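Local structure of 5'-methylthioadenosine nucleosidase / s-adenosylhomocysteine nucleosidase (4PR3) at residues A[65-70]-A[171-176]. The protein is a nucleosidase of the phosphorylase superfamily, an alpha/beta protein seen here with adenine bound. Sequence-based numbering, arbitrary orientation.
Sequences VNLASA and YACLRA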
loop_
_atom_site.group_PDB
_atom_site.type_symbol
_atom_site.label_atom_id
_atom_site.label_comp_id
_atom_site.label_asym_id
_atom_site.label_seq_id
_atom_site.Cartn_x
_atom_site.Cartn_y
_atom_site.Cartn_z
ATOM N N VAL A 65 -2.971 -0.408 4.330
ATOM C CA VAL A 65 -4.350 -0.754 4.639
ATOM C C VAL A 65 -4.607 -0.754 6.146
ATOM O O VAL A 65 -5.571 -0.149 6.616
ATOM C CB VAL A 65 -4.751 -2.118 4.028
ATOM C CG1 VAL A 65 -6.103 -2.572 4.564
ATOM C CG2 VAL A 65 -4.783 -2.037 2.509
ATOM N N ASN A 66 -3.737 -1.418 6.898
ATOM C CA ASN A 66 -3.904 -1.522 8.343
ATOM C C ASN A 66 -3.768 -0.198 9.096
ATOM O O ASN A 66 -4.533 0.073 10.019
ATOM C CB ASN A 66 -2.946 -2.561 8.930
ATOM C CG ASN A 66 -3.362 -3.983 8.610
ATOM O OD1 ASN A 66 -4.552 -4.278 8.468
ATOM N ND2 ASN A 66 -2.382 -4.874 8.496
ATOM N N LEU A 67 -2.800 0.626 8.709
ATOM C CA LEU A 67 -2.574 1.887 9.411
ATOM C C LEU A 67 -3.605 2.948 9.045
ATOM O O LEU A 67 -4.018 3.731 9.899
ATOM C CB LEU A 67 -1.155 2.411 9.180
ATOM C CG LEU A 67 -0.724 3.587 10.064
ATOM C CD1 LEU A 67 -0.871 3.248 11.546
ATOM C CD2 LEU A 67 0.703 4.009 9.753
ATOM N N ALA A 68 -4.026 2.976 7.784
ATOM C CA ALA A 68 -5.044 3.930 7.354
ATOM C C ALA A 68 -6.379 3.655 8.037
ATOM O O ALA A 68 -7.135 4.580 8.329
ATOM C CB ALA A 68 -5.208 3.910 5.845
ATOM N N SER A 69 -6.660 2.381 8.293
ATOM C CA SER A 69 -7.888 1.993 8.978
ATOM C C SER A 69 -7.835 2.405 10.439
ATOM O O SER A 69 -8.794 2.967 10.969
ATOM C CB SER A 69 -8.115 0.484 8.883
ATOM O OG SER A 69 -8.490 0.105 7.574
ATOM N N ALA A 70 -6.712 2.113 11.087
ATOM C CA ALA A 70 -6.539 2.440 12.494
ATOM C C ALA A 70 -6.642 3.945 12.711
ATOM O O ALA A 70 -7.348 4.402 13.607
ATOM C CB ALA A 70 -5.211 1.915 13.004
ATOM N N TYR A 171 7.389 3.905 4.039
ATOM C CA TYR A 171 6.765 4.815 3.075
ATOM C C TYR A 171 5.242 4.675 3.069
ATOM O O TYR A 171 4.520 5.652 2.883
ATOM C CB TYR A 171 7.319 4.617 1.661
ATOM C CG TYR A 171 6.643 5.491 0.628
ATOM C CD1 TYR A 171 7.122 6.766 0.346
ATOM C CD2 TYR A 171 5.520 5.045 -0.060
ATOM C CE1 TYR A 171 6.499 7.569 -0.589
ATOM C CE2 TYR A 171 4.893 5.840 -0.991
ATOM C CZ TYR A 171 5.384 7.100 -1.254
ATOM O OH TYR A 171 4.753 7.888 -2.187
ATOM N N ALA A 172 4.760 3.454 3.261
ATOM C CA ALA A 172 3.327 3.218 3.330
ATOM C C ALA A 172 2.739 3.856 4.589
ATOM O O ALA A 172 1.608 4.345 4.577
ATOM C CB ALA A 172 3.034 1.732 3.294
ATOM N N CYS A 173 3.513 3.849 5.671
ATOM C CA CYS A 173 3.094 4.488 6.912
ATOM C C CYS A 173 2.986 5.991 6.721
ATOM O O CYS A 173 2.050 6.625 7.209
ATOM C CB CYS A 173 4.084 4.191 8.037
ATOM S SG CYS A 173 4.175 2.455 8.519
ATOM N N LEU A 174 3.954 6.550 6.000
ATOM C CA LEU A 174 4.014 7.983 5.755
ATOM C C LEU A 174 2.773 8.491 5.040
ATOM O O LEU A 174 2.150 9.461 5.476
ATOM C CB LEU A 174 5.257 8.333 4.938
ATOM C CG LEU A 174 5.427 9.829 4.667
ATOM C CD1 LEU A 174 5.518 10.592 5.980
ATOM C CD2 LEU A 174 6.647 10.089 3.807
ATOM N N ARG A 175 2.421 7.836 3.938
ATOM C CA ARG A 175 1.270 8.250 3.143
ATOM C C ARG A 175 -0.017 8.140 3.947
ATOM O O ARG A 175 -0.930 8.941 3.774
ATOM C CB ARG A 175 1.176 7.429 1.858
ATOM C CG ARG A 175 2.363 7.605 0.934
ATOM C CD ARG A 175 2.510 9.050 0.467
ATOM N NE ARG A 175 1.344 9.503 -0.285
ATOM C CZ ARG A 175 0.535 10.484 0.103
ATOM N NH1 ARG A 175 0.769 11.135 1.237
ATOM N NH2 ARG A 175 -0.505 10.819 -0.647
ATOM N N ALA A 176 -0.073 7.152 4.833
ATOM C CA ALA A 176 -1.208 6.991 5.735
ATOM C C ALA A 176 -1.272 8.138 6.746
ATOM O O ALA A 176 -2.346 8.677 7.018
ATOM C CB ALA A 176 -1.131 5.651 6.449
#
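L67 and A68 in segment 65-70 of helix 60-76 meet C173 and A176 in segment 171-176 of helix 170-180, where the two segment axes run in the same general direction, inclined by 26° (signed crossing angle -26°) and 8.9 Å from each other at closest approach. The backbones come nearest at A68 and A176, whose CA atoms lie 5.2 Å apart. Both are alanines, so the backbones can come close; A68 CB is 4.5 Å from A176 CB. Beside this pair, L67 points toward the other helix. Its CG is anti to the backbone N (chi1 -169°), which carries the branch across to the other helix. The CD2 methyl does most of the touching. It sits 3.7 Å from C173 CA and 4.1 Å from A176 CB, so it rests against one turn of the facing helix. The C173 thiol lies on the same methyl, with SG 4.0 Å from L67 CD2. The interaction is apolar throughout, and all four residues are buried. The helices belong to the alpha/beta fold of the phosphorylase superfamily, in which helices pack around a central mixed sheet. Here L174 and Y171 of helix 170-180 touch V106 on strand 100-108. Bound adenine is about 13 Å from the C173 side chain. A68 also packs on A68 of the second subunit, so the helix pair adjoins the dimer interface. R175 forms a salt bridge there with E62 of that subunit. Within segment 65-70, S69 OG hydrogen-bonds to V65 O at 3.1 Å. V65 O also accepts the backbone N-H of S69.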